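Local coordinates for protein Beta2-bungarotoxin (Bungarus multicinctus, PDB 1BUN) that acts as a presynaptic snake-venom neurotoxin, joining a phospholipase A2 chain to a Kunitz-type chain that probably targets voltage-gated potassium channels, at residues 23-26 and 31-34. Sequence-based numbering, arbitrary orientation.
Sequences FYYK and RCVQ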
ATOM      1  N   PHE B  23      -7.039 -14.596 -14.878  1.00 16.03           N
ATOM      2  CA  PHE B  23      -7.168 -13.458 -15.769  1.00 15.15           C
ATOM      3  C   PHE B  23      -5.794 -12.968 -16.012  1.00 15.83           C
ATOM      4  O   PHE B  23      -4.896 -13.175 -15.189  1.00 16.48           O
ATOM      5  CB  PHE B  23      -7.991 -12.340 -15.160  1.00 13.80           C
ATOM      6  CG  PHE B  23      -9.306 -12.795 -14.609  1.00 13.11           C
ATOM      7  CD1 PHE B  23      -9.359 -13.620 -13.506  1.00 10.79           C
ATOM      8  CD2 PHE B  23     -10.477 -12.407 -15.193  1.00 12.18           C
ATOM      9  CE1 PHE B  23     -10.561 -14.047 -13.008  1.00 11.81           C
ATOM     10  CE2 PHE B  23     -11.668 -12.834 -14.691  1.00 11.63           C
ATOM     11  CZ  PHE B  23     -11.710 -13.659 -13.594  1.00 11.28           C
ATOM     12  N   TYR B  24      -5.627 -12.392 -17.188  1.00 16.36           N
ATOM     13  CA  TYR B  24      -4.373 -11.852 -17.615  1.00 15.91           C
ATOM     14  C   TYR B  24      -4.700 -10.502 -18.198  1.00 16.96           C
ATOM     15  O   TYR B  24      -5.857 -10.243 -18.542  1.00 17.37           O
ATOM     16  CB  TYR B  24      -3.798 -12.742 -18.689  1.00 14.27           C
ATOM     17  CG  TYR B  24      -4.528 -12.705 -20.000  1.00 13.30           C
ATOM     18  CD1 TYR B  24      -5.673 -13.461 -20.219  1.00 14.47           C
ATOM     19  CD2 TYR B  24      -3.994 -12.018 -21.064  1.00 15.20           C
ATOM     20  CE1 TYR B  24      -6.233 -13.534 -21.486  1.00 14.08           C
ATOM     21  CE2 TYR B  24      -4.537 -12.078 -22.306  1.00 15.25           C
ATOM     22  CZ  TYR B  24      -5.644 -12.837 -22.525  1.00 14.40           C
ATOM     23  OH  TYR B  24      -6.073 -12.936 -23.831  1.00 18.58           O
ATOM     24  N   TYR B  25      -3.704  -9.642 -18.335  1.00 17.81           N
ATOM     25  CA  TYR B  25      -3.969  -8.330 -18.885  1.00 20.17           C
ATOM     26  C   TYR B  25      -3.755  -8.311 -20.386  1.00 21.60           C
ATOM     27  O   TYR B  25      -2.765  -8.849 -20.888  1.00 21.45           O
ATOM     28  CB  TYR B  25      -3.091  -7.265 -18.205  1.00 19.78           C
ATOM     29  CG  TYR B  25      -3.372  -5.859 -18.679  1.00 18.30           C
ATOM     30  CD1 TYR B  25      -4.577  -5.229 -18.385  1.00 17.03           C
ATOM     31  CD2 TYR B  25      -2.446  -5.177 -19.455  1.00 17.62           C
ATOM     32  CE1 TYR B  25      -4.856  -3.950 -18.858  1.00 16.72           C
ATOM     33  CE2 TYR B  25      -2.716  -3.912 -19.927  1.00 16.84           C
ATOM     34  CZ  TYR B  25      -3.914  -3.307 -19.626  1.00 17.56           C
ATOM     35  OH  TYR B  25      -4.142  -2.034 -20.082  1.00 19.98           O
ATOM     36  N   LYS B  26      -4.715  -7.743 -21.105  1.00 23.48           N
ATOM     37  CA  LYS B  26      -4.580  -7.627 -22.535  1.00 26.74           C
ATOM     38  C   LYS B  26      -4.317  -6.147 -22.877  1.00 29.64           C
ATOM     39  O   LYS B  26      -5.199  -5.289 -22.717  1.00 30.94           O
ATOM     40  CB  LYS B  26      -5.827  -8.130 -23.259  1.00 25.65           C
ATOM     41  CG  LYS B  26      -5.495  -8.541 -24.672  1.00 28.72           C
ATOM     42  CD  LYS B  26      -6.687  -8.784 -25.581  1.00 32.28           C
ATOM     43  CE  LYS B  26      -6.263  -9.647 -26.793  1.00 32.82           C
ATOM     44  NZ  LYS B  26      -5.876 -11.063 -26.388  1.00 35.47           N
ATOM     45  N   ARG B  31      -7.914  -4.104 -20.636  1.00 44.86           N
ATOM     46  CA  ARG B  31      -8.764  -4.886 -19.753  1.00 42.78           C
ATOM     47  C   ARG B  31      -8.046  -6.169 -19.350  1.00 40.78           C
ATOM     48  O   ARG B  31      -7.054  -6.588 -19.976  1.00 41.55           O
ATOM     49  CB  ARG B  31     -10.015  -5.339 -20.501  1.00 45.37           C
ATOM     50  CG  ARG B  31     -11.186  -4.422 -20.508  1.00 50.39           C
ATOM     51  CD  ARG B  31     -12.336  -5.092 -21.265  1.00 54.55           C
ATOM     52  NE  ARG B  31     -12.036  -5.261 -22.688  1.00 58.84           N
ATOM     53  CZ  ARG B  31     -11.944  -4.260 -23.569  1.00 61.07           C
ATOM     54  NH1 ARG B  31     -12.137  -3.002 -23.189  1.00 61.91           N
ATOM     55  NH2 ARG B  31     -11.611  -4.512 -24.827  1.00 62.27           N
ATOM     56  N   CYS B  32      -8.569  -6.804 -18.313  1.00 37.07           N
ATOM     57  CA  CYS B  32      -8.067  -8.087 -17.881  1.00 33.08           C
ATOM     58  C   CYS B  32      -9.106  -9.025 -18.463  1.00 32.92           C
ATOM     59  O   CYS B  32     -10.286  -8.688 -18.495  1.00 33.49           O
ATOM     60  CB  CYS B  32      -8.121  -8.172 -16.378  1.00 28.58           C
ATOM     61  SG  CYS B  32      -6.847  -7.139 -15.661  1.00 22.68           S
ATOM     62  N   VAL B  33      -8.699 -10.150 -19.016  1.00 32.73           N
ATOM     63  CA  VAL B  33      -9.714 -11.053 -19.538  1.00 31.89           C
ATOM     64  C   VAL B  33      -9.460 -12.441 -18.996  1.00 31.72           C
ATOM     65  O   VAL B  33      -8.340 -12.721 -18.550  1.00 32.60           O
ATOM     66  CB  VAL B  33      -9.786 -11.033 -21.087  1.00 30.76           C
ATOM     67  CG1 VAL B  33     -10.340  -9.715 -21.561  1.00 28.72           C
ATOM     68  CG2 VAL B  33      -8.433 -11.234 -21.688  1.00 30.78           C
ATOM     69  N   GLN B  34     -10.507 -13.266 -18.938  1.00 31.60           N
ATOM     70  CA  GLN B  34     -10.382 -14.646 -18.451  1.00 31.97           C
ATOM     71  C   GLN B  34      -9.711 -15.583 -19.473  1.00 29.27           C
ATOM     72  O   GLN B  34      -9.939 -15.454 -20.683  1.00 29.11           O
ATOM     73  CB  GLN B  34     -11.756 -15.201 -18.084  1.00 35.98           C
ATOM     74  CG  GLN B  34     -11.723 -16.578 -17.378  1.00 42.55           C
ATOM     75  CD  GLN B  34     -13.107 -17.024 -16.853  1.00 46.23           C
ATOM     76  OE1 GLN B  34     -13.229 -18.058 -16.169  1.00 44.57           O
ATOM     77  NE2 GLN B  34     -14.152 -16.247 -17.180  1.00 49.13           N
TER
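Tyr-25 and Cys-32 face each other as a non-hydrogen-bonded pair of an antiparallel hairpin. The CB of Tyr-25 leaves the sheet on the same face as Cys-32. CG is anti to the backbone N (chi1 -177°), and this swings the ring along the neighbouring strand. Tyr-25 CG comes to 4.0 Å from Arg-31 O. Tyr-25 CD1 is closer, at 3.2 Å from Arg-31 O, and it also meets Cys-32 SG. Cys-32 SG lies at the ring edge, 5.4 Å from the centroid of the Tyr-25 ring and 84° off its normal, a sulfur-aromatic contact. Tyr-25 CE1 reaches Arg-31 N at 3.5 Å. The tip, OH, is hydrogen-bonded to Glu-59, which ties the buried ring to the C-terminal tail. Backbone bonds hold the strands in register. Tyr-24 and Val-33 bond both ways, and Lys-26 N donates to Arg-31 O at 2.8 Å, nearly straight at 173°. On the other face, Tyr-24 OH accepts a weak hydrogen bond from Lys-26 NZ. Cys-32 SG is disulfide-linked to Cys-53 of helix 50-57. A twisted hairpin pinned by a disulfide to the C-terminal helix is the core of the Kunitz/BPTI fold.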